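Local atomic coordinates of arginine kinase (Anthopleura japonica, PDB entry 4RF6), a protein that catalyses the reversible transfer of a phosphoryl group from ATP to L-arginine, forming N-omega-phospho-L-arginine and ADP. Residues A5-A10 with G64-D69; R133-L138 with Y274-P279; V292-A297 with E360-A365; V467-L472 with D702-V707; V512-S517 with N610-Q615. All coordinates share one frame; numbering follows the deposited sequence.

Contact 1 (A5-A10 with G64-D69); sequences ADPETA and GVVNLD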
# COMPACT_ATOMS: atom_id res chain seq x y z
N ALA A 5 -29.19 -20.71 -3.88
CA ALA A 5 -29.16 -21.80 -4.85
C ALA A 5 -30.29 -22.81 -4.61
O ALA A 5 -30.51 -23.23 -3.47
CB ALA A 5 -27.81 -22.50 -4.83
N ASP A 6 -30.98 -23.20 -5.67
CA ASP A 6 -32.01 -24.24 -5.60
C ASP A 6 -31.64 -25.41 -6.50
O ASP A 6 -32.25 -25.62 -7.55
CB ASP A 6 -33.38 -23.67 -6.00
CG ASP A 6 -34.54 -24.62 -5.70
OD1 ASP A 6 -34.29 -25.81 -5.39
OD2 ASP A 6 -35.71 -24.17 -5.78
N PRO A 7 -30.62 -26.19 -6.10
CA PRO A 7 -30.16 -27.31 -6.94
C PRO A 7 -31.20 -28.42 -7.07
O PRO A 7 -31.28 -29.05 -8.12
CB PRO A 7 -28.92 -27.82 -6.19
CG PRO A 7 -29.15 -27.42 -4.77
CD PRO A 7 -29.86 -26.10 -4.84
N GLU A 8 -31.98 -28.66 -6.02
CA GLU A 8 -32.97 -29.74 -6.01
C GLU A 8 -34.01 -29.61 -7.12
O GLU A 8 -34.43 -30.62 -7.70
CB GLU A 8 -33.67 -29.82 -4.65
CG GLU A 8 -32.75 -30.00 -3.44
CD GLU A 8 -32.17 -28.69 -2.91
OE1 GLU A 8 -31.42 -28.72 -1.92
OE2 GLU A 8 -32.48 -27.63 -3.50
N THR A 9 -34.41 -28.38 -7.42
CA THR A 9 -35.40 -28.11 -8.46
C THR A 9 -34.81 -28.26 -9.86
O THR A 9 -35.46 -28.79 -10.77
CB THR A 9 -36.00 -26.69 -8.31
OG1 THR A 9 -36.68 -26.59 -7.05
CG2 THR A 9 -36.99 -26.39 -9.43
N ALA A 10 -33.58 -27.79 -10.03
CA ALA A 10 -32.89 -27.92 -11.32
C ALA A 10 -32.67 -29.39 -11.68
O ALA A 10 -32.86 -29.79 -12.83
CB ALA A 10 -31.57 -27.17 -11.29
N GLY A 64 -26.92 -21.53 -14.25
CA GLY A 64 -27.90 -20.48 -14.49
C GLY A 64 -29.33 -20.85 -14.12
O GLY A 64 -30.18 -19.96 -13.97
N VAL A 65 -29.60 -22.14 -13.99
CA VAL A 65 -30.91 -22.61 -13.56
C VAL A 65 -30.93 -22.77 -12.04
O VAL A 65 -31.91 -22.41 -11.38
CB VAL A 65 -31.30 -23.94 -14.23
CG1 VAL A 65 -32.75 -24.27 -13.93
CG2 VAL A 65 -31.07 -23.87 -15.73
N VAL A 66 -29.85 -23.33 -11.50
CA VAL A 66 -29.69 -23.47 -10.06
C VAL A 66 -29.69 -22.09 -9.41
O VAL A 66 -30.37 -21.86 -8.41
CB VAL A 66 -28.38 -24.21 -9.70
CG1 VAL A 66 -28.09 -24.11 -8.20
CG2 VAL A 66 -28.45 -25.67 -10.14
N ASN A 67 -28.92 -21.18 -10.00
CA ASN A 67 -28.84 -19.81 -9.53
C ASN A 67 -29.58 -18.87 -10.47
O ASN A 67 -28.98 -18.29 -11.38
CB ASN A 67 -27.37 -19.38 -9.40
CG ASN A 67 -26.54 -20.38 -8.62
OD1 ASN A 67 -26.63 -20.45 -7.39
ND2 ASN A 67 -25.72 -21.15 -9.32
N LEU A 68 -30.88 -18.73 -10.25
CA LEU A 68 -31.75 -17.96 -11.14
C LEU A 68 -31.38 -16.48 -11.20
O LEU A 68 -31.75 -15.78 -12.15
CB LEU A 68 -33.21 -18.11 -10.70
CG LEU A 68 -33.82 -19.50 -10.91
CD1 LEU A 68 -35.16 -19.62 -10.21
CD2 LEU A 68 -33.95 -19.82 -12.40
N ASP A 69 -30.64 -16.01 -10.20
CA ASP A 69 -30.21 -14.61 -10.14
C ASP A 69 -28.97 -14.33 -10.99
O ASP A 69 -28.44 -13.21 -10.98
CB ASP A 69 -29.96 -14.20 -8.69
CG ASP A 69 -28.89 -15.04 -8.02
OD1 ASP A 69 -28.81 -16.26 -8.32
OD2 ASP A 69 -28.13 -14.49 -7.20
O HOH W 1 -33.47 -24.05 -9.51
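The flat carboxamide of N67 meets A5 through its oxygen: OD1 lies 3.5 Å from A5 CB, while the same oxygen also bonds R200 and ND2 is held by S63 O, so both ends of the flat group are engaged. The ring of P7 touches V66 more loosely, P7 CD lying 4.3 Å from V66 CG1. V66 is the main apolar side chain here. With CG1 anti to the backbone N (chi1 169°), that methyl packs on A5 CB at 3.7 Å, and CG2 reaches A10 CB at 3.6 Å. The pairing joins the first turn of helix 7-14 to the last turn of helix 57-66, both in the N-terminal part of the first phosphagen kinase repeat; the 71-75 segment, which probably binds substrate as in related kinases, follows shortly after, and N67 lies about 7 Å from Y75, side chain to side chain. One backbone bond crosses: D6 N donates to V66 O at 3.1 Å in an almost straight line (179°). A water donates to D6 O and to V65 O, bridging the same two backbones. D6 is also the N-cap of helix 7-14, its OD1 accepting from T9 N at 3.3 Å from above the carboxylate plane.

Contact 2 (R133-L138 with Y274-P279); sequences RVARSL and YLTSCP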
# COMPACT_ATOMS: atom_id res chain seq x y z
N ARG A 133 -5.04 -8.76 -14.29
CA ARG A 133 -5.34 -10.18 -14.16
C ARG A 133 -5.73 -10.75 -15.51
O ARG A 133 -6.42 -10.09 -16.28
CB ARG A 133 -6.50 -10.36 -13.18
CG ARG A 133 -7.06 -11.76 -13.10
CD ARG A 133 -8.58 -11.73 -13.14
NE ARG A 133 -9.11 -12.11 -14.44
CZ ARG A 133 -10.35 -11.86 -14.86
NH1 ARG A 133 -10.75 -12.26 -16.06
NH2 ARG A 133 -11.19 -11.19 -14.07
N VAL A 134 -5.28 -11.97 -15.80
CA VAL A 134 -5.72 -12.68 -17.00
C VAL A 134 -6.07 -14.12 -16.64
O VAL A 134 -5.46 -14.73 -15.76
CB VAL A 134 -4.67 -12.68 -18.14
CG1 VAL A 134 -4.54 -11.28 -18.75
CG2 VAL A 134 -3.32 -13.18 -17.63
N ALA A 135 -7.07 -14.66 -17.33
CA ALA A 135 -7.45 -16.05 -17.20
C ALA A 135 -6.92 -16.81 -18.40
O ALA A 135 -6.98 -16.31 -19.53
CB ALA A 135 -8.96 -16.18 -17.13
N ARG A 136 -6.38 -18.01 -18.18
CA ARG A 136 -5.85 -18.83 -19.27
C ARG A 136 -6.17 -20.30 -18.99
O ARG A 136 -6.34 -20.70 -17.84
CB ARG A 136 -4.34 -18.64 -19.40
CG ARG A 136 -3.87 -17.24 -19.84
CD ARG A 136 -4.21 -16.96 -21.29
NE ARG A 136 -3.65 -15.70 -21.77
CZ ARG A 136 -4.30 -14.53 -21.72
NH1 ARG A 136 -5.53 -14.47 -21.22
NH2 ARG A 136 -3.71 -13.43 -22.18
N SER A 137 -6.25 -21.09 -20.05
CA SER A 137 -6.40 -22.53 -19.91
C SER A 137 -5.36 -23.21 -20.80
O SER A 137 -5.04 -22.71 -21.88
CB SER A 137 -7.82 -22.97 -20.29
OG SER A 137 -8.79 -22.35 -19.47
N LEU A 138 -4.82 -24.34 -20.33
CA LEU A 138 -3.77 -25.04 -21.07
C LEU A 138 -4.32 -25.85 -22.25
O LEU A 138 -5.37 -26.48 -22.14
CB LEU A 138 -2.99 -25.98 -20.15
CG LEU A 138 -2.20 -25.40 -18.98
CD1 LEU A 138 -1.37 -26.48 -18.31
CD2 LEU A 138 -1.32 -24.24 -19.42
N TYR A 274 -8.63 -16.09 -25.97
CA TYR A 274 -8.39 -17.16 -25.02
C TYR A 274 -9.69 -17.74 -24.47
O TYR A 274 -10.60 -17.00 -24.06
CB TYR A 274 -7.45 -16.70 -23.90
CG TYR A 274 -6.08 -16.38 -24.45
CD1 TYR A 274 -5.20 -17.40 -24.79
CD2 TYR A 274 -5.69 -15.06 -24.68
CE1 TYR A 274 -3.96 -17.12 -25.32
CE2 TYR A 274 -4.45 -14.78 -25.20
CZ TYR A 274 -3.59 -15.81 -25.52
OH TYR A 274 -2.35 -15.53 -26.04
N LEU A 275 -9.79 -19.06 -24.48
CA LEU A 275 -10.97 -19.76 -24.01
C LEU A 275 -10.98 -19.83 -22.49
O LEU A 275 -9.94 -20.10 -21.87
CB LEU A 275 -11.04 -21.16 -24.59
CG LEU A 275 -11.00 -21.16 -26.12
CD1 LEU A 275 -10.96 -22.56 -26.63
CD2 LEU A 275 -12.20 -20.42 -26.67
N THR A 276 -12.14 -19.59 -21.91
CA THR A 276 -12.31 -19.58 -20.47
C THR A 276 -13.61 -20.28 -20.13
O THR A 276 -14.46 -20.47 -21.01
CB THR A 276 -12.36 -18.15 -19.92
OG1 THR A 276 -13.34 -17.41 -20.64
CG2 THR A 276 -11.01 -17.47 -20.08
N SER A 277 -13.78 -20.66 -18.87
CA SER A 277 -14.98 -21.38 -18.43
C SER A 277 -16.24 -20.54 -18.61
O SER A 277 -17.24 -21.01 -19.15
CB SER A 277 -14.84 -21.80 -16.97
OG SER A 277 -13.65 -22.53 -16.76
N CYS A 278 -16.18 -19.29 -18.15
CA CYS A 278 -17.30 -18.37 -18.29
C CYS A 278 -17.07 -17.50 -19.51
O CYS A 278 -15.99 -16.93 -19.68
CB CYS A 278 -17.43 -17.50 -17.04
SG CYS A 278 -18.80 -16.30 -17.13
N PRO A 279 -18.08 -17.39 -20.39
CA PRO A 279 -17.90 -16.58 -21.60
C PRO A 279 -17.62 -15.10 -21.32
O PRO A 279 -17.26 -14.38 -22.25
CB PRO A 279 -19.24 -16.74 -22.35
CG PRO A 279 -20.19 -17.38 -21.37
CD PRO A 279 -19.33 -18.17 -20.43
O HOH W 2 -7.28 -19.96 -22.66
O HOH W 3 -10.65 -23.37 -17.68
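The backbones of R136 and Y274 come no nearer than 6.5 Å between CA atoms, and the main chains are joined through a water that takes the N-H of S137 and donates to L275 O. The direct side-chain contact is a stack. The R136 chain bends at chi2 (-71°), bringing CD over the Y274 ring in a CH-pi contact, R136 CD lying 3.9 Å from the ring centroid. Over the same face the guanidinium lies flat on the ring, planes 8° apart, in a cation-pi contact with R136 CZ 3.7 Å from the Y274 centroid; NE sits over the ring centre. The rotation of the guanidinium is fixed by its own bonds: NH1 donates to A135 O at 2.9 Å and to T284 O, and NH2 forms a salt bridge with E344. Strand 127-136 is an inner strand of the eight-stranded antiparallel sheet of the first phosphagen kinase catalytic domain, and 274-279 carries C278, which probably binds substrate, as in related kinases; R133 is a probable ATP ligand. Closer to C278, T276 CG2 packs against A135 CB at 3.8 Å, while T276 OG1 donates to C278 O at 2.9 Å. S137 OG makes a weak 3.5 Å approach to L275 O, and a second water links it to S277 OG.

Contact 3 (V292-A297 with E360-A365); sequences VKIPHA and ELEKEA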
# COMPACT_ATOMS: atom_id res chain seq x y z
N VAL A 292 -7.74 5.16 -8.01
CA VAL A 292 -7.29 6.54 -8.17
C VAL A 292 -8.25 7.51 -7.49
O VAL A 292 -9.47 7.32 -7.52
CB VAL A 292 -7.10 6.90 -9.66
CG1 VAL A 292 -8.43 6.87 -10.41
CG2 VAL A 292 -6.44 8.26 -9.80
N LYS A 293 -7.70 8.55 -6.87
CA LYS A 293 -8.51 9.53 -6.15
C LYS A 293 -8.79 10.73 -7.05
O LYS A 293 -7.92 11.56 -7.29
CB LYS A 293 -7.78 10.00 -4.89
CG LYS A 293 -8.53 11.02 -4.06
CD LYS A 293 -8.02 11.01 -2.63
CE LYS A 293 -8.89 11.83 -1.69
NZ LYS A 293 -8.77 13.30 -1.91
N ILE A 294 -10.02 10.80 -7.55
CA ILE A 294 -10.41 11.85 -8.49
C ILE A 294 -11.79 12.46 -8.18
O ILE A 294 -12.68 12.46 -9.04
CB ILE A 294 -10.37 11.32 -9.94
CG1 ILE A 294 -11.07 9.96 -10.04
CG2 ILE A 294 -8.93 11.19 -10.44
CD1 ILE A 294 -11.13 9.38 -11.45
N PRO A 295 -11.97 13.01 -6.96
CA PRO A 295 -13.30 13.55 -6.65
C PRO A 295 -13.66 14.78 -7.48
O PRO A 295 -14.85 15.05 -7.69
CB PRO A 295 -13.19 13.93 -5.16
CG PRO A 295 -11.74 14.16 -4.94
CD PRO A 295 -11.03 13.20 -5.85
N HIS A 296 -12.66 15.52 -7.96
CA HIS A 296 -12.91 16.69 -8.78
C HIS A 296 -13.27 16.32 -10.22
O HIS A 296 -14.20 16.88 -10.80
CB HIS A 296 -11.69 17.62 -8.79
CG HIS A 296 -11.35 18.20 -7.45
ND1 HIS A 296 -10.29 17.74 -6.69
CD2 HIS A 296 -11.92 19.20 -6.74
CE1 HIS A 296 -10.23 18.44 -5.57
NE2 HIS A 296 -11.21 19.33 -5.57
N ALA A 297 -12.52 15.39 -10.79
CA ALA A 297 -12.74 14.95 -12.17
C ALA A 297 -14.13 14.33 -12.33
O ALA A 297 -14.72 14.37 -13.41
CB ALA A 297 -11.66 13.97 -12.61
N GLU A 360 -5.23 14.15 -15.28
CA GLU A 360 -4.99 15.52 -15.72
C GLU A 360 -6.17 16.45 -15.42
O GLU A 360 -5.98 17.64 -15.19
CB GLU A 360 -4.63 15.56 -17.21
CG GLU A 360 -3.24 15.02 -17.52
CD GLU A 360 -2.14 15.91 -16.98
OE1 GLU A 360 -2.35 17.14 -16.88
OE2 GLU A 360 -1.05 15.39 -16.64
N LEU A 361 -7.37 15.88 -15.40
CA LEU A 361 -8.57 16.61 -14.99
C LEU A 361 -8.50 16.98 -13.51
O LEU A 361 -8.77 18.13 -13.14
CB LEU A 361 -9.82 15.77 -15.23
CG LEU A 361 -10.48 15.72 -16.61
CD1 LEU A 361 -11.86 15.08 -16.49
CD2 LEU A 361 -10.57 17.11 -17.24
N GLU A 362 -8.15 16.01 -12.67
CA GLU A 362 -7.98 16.25 -11.24
C GLU A 362 -6.90 17.31 -11.00
O GLU A 362 -7.06 18.20 -10.16
CB GLU A 362 -7.63 14.95 -10.51
CG GLU A 362 -7.63 15.04 -8.99
CD GLU A 362 -9.03 15.22 -8.42
OE1 GLU A 362 -10.00 14.90 -9.13
OE2 GLU A 362 -9.15 15.69 -7.26
N LYS A 363 -5.80 17.21 -11.75
CA LYS A 363 -4.68 18.14 -11.60
C LYS A 363 -5.04 19.57 -12.01
O LYS A 363 -4.60 20.53 -11.37
CB LYS A 363 -3.47 17.64 -12.39
CG LYS A 363 -2.75 16.47 -11.74
CD LYS A 363 -1.88 15.70 -12.74
CE LYS A 363 -0.76 16.56 -13.29
NZ LYS A 363 0.15 15.77 -14.17
N GLU A 364 -5.83 19.71 -13.07
CA GLU A 364 -6.29 21.02 -13.53
C GLU A 364 -7.12 21.67 -12.45
O GLU A 364 -6.97 22.85 -12.16
CB GLU A 364 -7.15 20.88 -14.79
CG GLU A 364 -6.41 20.67 -16.10
CD GLU A 364 -7.36 20.55 -17.28
OE1 GLU A 364 -8.52 20.98 -17.14
OE2 GLU A 364 -6.95 20.01 -18.33
N ALA A 365 -8.02 20.88 -11.86
CA ALA A 365 -8.91 21.37 -10.82
C ALA A 365 -8.13 21.84 -9.60
O ALA A 365 -8.45 22.86 -8.99
CB ALA A 365 -9.90 20.29 -10.43
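E362 reaches from its helix into the 292-297 segment, its side chain running from I294 to H296 and A297. CB lies 4.0 Å from I294 CG2. CG, anti to the backbone N (chi1 -171°), lies 3.9 Å from K293 O, a buried carbonyl with no polar partner in the model. The chain then bends at chi2 (69°), and CD comes within 3.3 Å of H296 ND1. The two oxygens divide their work. OE1 accepts from A297 N at 3.1 Å, nearly along its C-O axis, and more weakly from H296 N, so one oxygen grips two N-H groups at the start of the short helix 295-298. OE2 accepts from H296 ND1 at the edge of the imidazole, in a bond modelled so short that its exact length is doubtful. E362 OE2 also touches P295 CD at 3.4 Å. The two backbone N-H donors would help to stabilise the carboxylate charge. Beside it, A297 CB packs on L361 CB at 3.7 Å and H296 CB on A365 CB. The long helix 344-370, which runs to the boundary between the two repeats, is thus fastened to the turn and short helix 295-298 that follow strand 286-293, with Y126 also against E362 and helix 303-310 against I294 and L361.

Contact 4 (V467-L472 with D702-V707); sequences VDAPNL and DMYNGV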
# COMPACT_ATOMS: atom_id res chain seq x y z
N VAL A 467 30.50 13.42 26.81
CA VAL A 467 29.57 13.56 27.93
C VAL A 467 30.16 13.00 29.23
O VAL A 467 30.57 11.84 29.28
CB VAL A 467 28.23 12.88 27.65
CG1 VAL A 467 27.37 12.88 28.90
CG2 VAL A 467 27.51 13.59 26.51
N ASP A 468 30.20 13.83 30.27
CA ASP A 468 30.70 13.40 31.58
C ASP A 468 29.51 13.18 32.51
O ASP A 468 28.96 14.13 33.06
CB ASP A 468 31.63 14.48 32.15
CG ASP A 468 32.52 13.96 33.27
OD1 ASP A 468 32.04 13.17 34.11
OD2 ASP A 468 33.71 14.36 33.31
N ALA A 469 29.11 11.92 32.68
CA ALA A 469 27.89 11.61 33.41
C ALA A 469 27.99 10.40 34.34
O ALA A 469 27.47 9.33 34.01
CB ALA A 469 26.72 11.43 32.43
N PRO A 470 28.65 10.56 35.50
CA PRO A 470 28.63 9.49 36.51
C PRO A 470 27.18 9.20 36.93
O PRO A 470 26.44 10.15 37.17
CB PRO A 470 29.42 10.10 37.68
CG PRO A 470 30.29 11.16 37.05
CD PRO A 470 29.48 11.71 35.91
N ASN A 471 26.80 7.92 37.02
CA ASN A 471 25.40 7.55 37.24
C ASN A 471 24.75 8.20 38.47
O ASN A 471 25.23 8.06 39.59
CB ASN A 471 25.25 6.02 37.32
CG ASN A 471 23.82 5.56 37.11
OD1 ASN A 471 22.97 6.30 36.60
ND2 ASN A 471 23.54 4.32 37.49
N LEU A 472 23.65 8.91 38.24
CA LEU A 472 23.03 9.75 39.26
C LEU A 472 22.36 8.98 40.40
O LEU A 472 22.61 9.27 41.58
CB LEU A 472 22.01 10.69 38.62
CG LEU A 472 22.61 11.81 37.79
CD1 LEU A 472 21.54 12.75 37.27
CD2 LEU A 472 23.63 12.55 38.63
N ASP A 702 23.56 18.85 29.35
CA ASP A 702 22.61 19.76 29.99
C ASP A 702 21.57 19.02 30.81
O ASP A 702 21.23 19.42 31.93
CB ASP A 702 21.88 20.60 28.94
CG ASP A 702 22.71 21.75 28.43
OD1 ASP A 702 23.73 22.07 29.07
OD2 ASP A 702 22.33 22.34 27.39
N MET A 703 21.05 17.93 30.25
CA MET A 703 20.04 17.14 30.94
C MET A 703 20.63 16.52 32.19
O MET A 703 20.00 16.51 33.26
CB MET A 703 19.48 16.04 30.03
CG MET A 703 18.49 15.12 30.72
SD MET A 703 17.02 15.98 31.30
CE MET A 703 16.37 16.53 29.72
N TYR A 704 21.85 16.01 32.07
CA TYR A 704 22.52 15.41 33.21
C TYR A 704 22.74 16.45 34.30
O TYR A 704 22.47 16.19 35.47
CB TYR A 704 23.88 14.82 32.80
CG TYR A 704 24.63 14.24 33.98
CD1 TYR A 704 24.38 12.94 34.40
CD2 TYR A 704 25.57 14.99 34.68
CE1 TYR A 704 25.06 12.40 35.47
CE2 TYR A 704 26.25 14.46 35.76
CZ TYR A 704 25.98 13.16 36.15
OH TYR A 704 26.64 12.60 37.22
N ASN A 705 23.24 17.62 33.91
CA ASN A 705 23.57 18.66 34.87
C ASN A 705 22.33 19.16 35.61
O ASN A 705 22.35 19.33 36.83
CB ASN A 705 24.28 19.82 34.16
CG ASN A 705 25.68 19.46 33.70
OD1 ASN A 705 26.26 18.49 34.18
ND2 ASN A 705 26.23 20.24 32.77
N GLY A 706 21.26 19.39 34.85
CA GLY A 706 20.00 19.85 35.41
C GLY A 706 19.39 18.87 36.39
O GLY A 706 19.07 19.23 37.51
N VAL A 707 19.25 17.62 35.95
CA VAL A 707 18.71 16.54 36.79
C VAL A 707 19.55 16.33 38.04
O VAL A 707 19.02 16.04 39.13
CB VAL A 707 18.56 15.23 36.00
CG1 VAL A 707 18.16 14.08 36.90
CG2 VAL A 707 17.52 15.39 34.88
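In the second phosphagen kinase repeat, Y704 of the C-terminal helix 696-714 lies against the extended segment 467-472, part of the long connection from helix 438-448 to strand 479-488. CG of Y704 is anti to the backbone N (chi1 178°), and the ring beyond it meets the connection. One face is covered by it: A469 CA makes a CH-pi contact, 3.7 Å from the Y704 ring centroid and displaced toward the rim, A469 CB rests on CD1 at 3.4 Å, and D468 O lies over the same face. At the far end, the hydroxyl donates to P470 O, which lies at the ring edge, near its plane; the modelled 2.5 Å from Y704 OH to P470 O is very short, and its exact value is doubtful. P470 CD is 3.3 Å from the same OH, the two side chains crossing at about a right angle. The chain then turns back so that L472 returns to the helix. Its CG approaches Y704 CE1 at 3.4 Å, CD2 approaches the OH, and CD1 continues past the ring to V707 CG1 at 3.7 Å. Both L472 and V707 also touch I479, the first residue of strand 479-488, and L472 meets L711 one helical turn further on. D468 N donates to Q701 of the same helix, adding a polar tie before the ring. The result is plain structural packing between the connection and helix 696-714: an extended interdomain connection strapped across the C-terminal helix of a phosphagen kinase catalytic domain.

Contact 5 (V512-S517 with N610-Q615); sequences VGVLSS and NEIDKQ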
# COMPACT_ATOMS: atom_id res chain seq x y z
N VAL A 512 16.85 -1.61 7.07
CA VAL A 512 16.76 -2.99 7.55
C VAL A 512 18.10 -3.71 7.38
O VAL A 512 18.54 -4.42 8.28
CB VAL A 512 15.65 -3.79 6.84
CG1 VAL A 512 15.72 -5.28 7.20
CG2 VAL A 512 14.29 -3.23 7.22
N GLY A 513 18.74 -3.50 6.23
CA GLY A 513 20.07 -4.04 5.98
C GLY A 513 21.07 -3.69 7.07
O GLY A 513 21.72 -4.58 7.64
N VAL A 514 21.20 -2.40 7.36
CA VAL A 514 22.10 -1.95 8.41
C VAL A 514 21.69 -2.52 9.77
O VAL A 514 22.53 -3.04 10.51
CB VAL A 514 22.14 -0.41 8.50
CG1 VAL A 514 23.08 0.03 9.61
CG2 VAL A 514 22.58 0.20 7.18
N LEU A 515 20.40 -2.43 10.08
CA LEU A 515 19.90 -2.86 11.39
C LEU A 515 20.13 -4.36 11.64
O LEU A 515 20.47 -4.76 12.76
CB LEU A 515 18.43 -2.50 11.57
CG LEU A 515 18.07 -1.01 11.62
CD1 LEU A 515 16.59 -0.83 11.93
CD2 LEU A 515 18.92 -0.28 12.64
N SER A 516 19.96 -5.17 10.60
CA SER A 516 20.14 -6.62 10.72
C SER A 516 21.61 -6.99 10.93
O SER A 516 21.92 -8.09 11.39
CB SER A 516 19.58 -7.32 9.48
OG SER A 516 20.39 -7.07 8.35
N SER A 517 22.51 -6.07 10.61
CA SER A 517 23.95 -6.31 10.72
C SER A 517 24.47 -5.92 12.09
O SER A 517 25.64 -6.17 12.42
CB SER A 517 24.71 -5.52 9.66
OG SER A 517 24.89 -4.18 10.07
N ASN A 610 25.66 6.24 14.80
CA ASN A 610 26.89 6.45 14.05
C ASN A 610 27.15 5.36 13.00
O ASN A 610 27.67 5.64 11.92
CB ASN A 610 28.08 6.60 15.00
CG ASN A 610 28.07 7.93 15.73
OD1 ASN A 610 27.57 8.93 15.21
ND2 ASN A 610 28.61 7.96 16.95
N GLU A 611 26.79 4.13 13.33
CA GLU A 611 26.95 3.02 12.39
C GLU A 611 26.03 3.22 11.18
O GLU A 611 26.45 3.02 10.04
CB GLU A 611 26.65 1.69 13.08
CG GLU A 611 26.81 0.48 12.18
CD GLU A 611 28.20 0.39 11.57
OE1 GLU A 611 29.18 0.70 12.28
OE2 GLU A 611 28.31 0.02 10.38
N ILE A 612 24.79 3.61 11.44
CA ILE A 612 23.82 3.88 10.38
C ILE A 612 24.29 5.05 9.53
O ILE A 612 24.19 5.01 8.30
CB ILE A 612 22.41 4.18 10.95
CG1 ILE A 612 21.87 2.97 11.72
CG2 ILE A 612 21.44 4.55 9.83
CD1 ILE A 612 20.59 3.24 12.50
N ASP A 613 24.81 6.08 10.19
CA ASP A 613 25.33 7.27 9.52
C ASP A 613 26.44 6.88 8.55
O ASP A 613 26.42 7.24 7.38
CB ASP A 613 25.86 8.26 10.56
CG ASP A 613 26.01 9.67 10.01
OD1 ASP A 613 25.68 9.91 8.83
OD2 ASP A 613 26.44 10.55 10.79
N LYS A 614 27.42 6.14 9.07
CA LYS A 614 28.55 5.67 8.27
C LYS A 614 28.10 4.87 7.04
O LYS A 614 28.64 5.02 5.95
CB LYS A 614 29.48 4.85 9.16
CG LYS A 614 30.44 3.92 8.44
CD LYS A 614 30.93 2.84 9.39
CE LYS A 614 31.84 1.84 8.70
NZ LYS A 614 33.23 2.33 8.56
N GLN A 615 27.08 4.03 7.21
CA GLN A 615 26.60 3.20 6.10
C GLN A 615 25.69 3.94 5.11
O GLN A 615 25.77 3.70 3.90
CB GLN A 615 25.91 1.94 6.61
CG GLN A 615 26.84 0.94 7.29
CD GLN A 615 26.27 -0.47 7.31
OE1 GLN A 615 25.79 -0.96 6.29
NE2 GLN A 615 26.32 -1.11 8.47
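V514 has CG1 anti to its backbone N (chi1 180°), and Q615 has CG beside its own backbone N (chi1 -69°) with the chain extended beyond it; the two side chains reach toward each other tip to tip, both valine methyls meeting the glutamine amide. CG2 of V514 lies 3.5 Å from Q615 OE1, and CG1 lies 3.6 Å from Q615 NE2, so the methyls touch both ends of the amide. CG1 of V514 also packs on I612 CG1 at 3.8 Å. L515, whose CB leads off from its helix away from the partner, sends CD2 back to I612 CD1 at 3.9 Å. No hydrogen bond crosses; the polar groups at the outer side are tied within their own segments. Q615 NE2 donates to E611 OE2 at 3.0 Å, using the anti lone pair of that oxygen, which holds the amide in place along its own helix. S517 OG donates to V514 O at 2.7 Å, and that carbonyl also accepts from S517 N, so V514 O takes two donors from S517. The axes of helix 512-516 and helix 610-615 come within 10.2 Å and cross at 134°. L515 also reaches V579 and I581 of strand 577-581, and I612 meets F618. Helices packed against each other over an antiparallel sheet in this way are a feature of the ATP:guanido phosphotransferase catalytic domain, here that of the second repeat.

From the N terminus, contact 1 closes the first loop, bringing the start of the chain onto helix 57-66. Contact 2 follows, joining strand 127-136 to 274-279, at the end of strand 273-274 and the loop after it, and contact 3 then ties the turn and short helix after strand 286-293 to helix 344-370. These three come in series in the first repeat, and strands 127-136 and 286-293 are neighbours in one sheet, although contacts 2 and 3 lie about 35 Å apart, centre to centre. In the second repeat, contact 4 spans from 467-472 to the C-terminal helix, and contact 5, pairing helices 501-516 and 598-616, falls within that span. No two contacts cross.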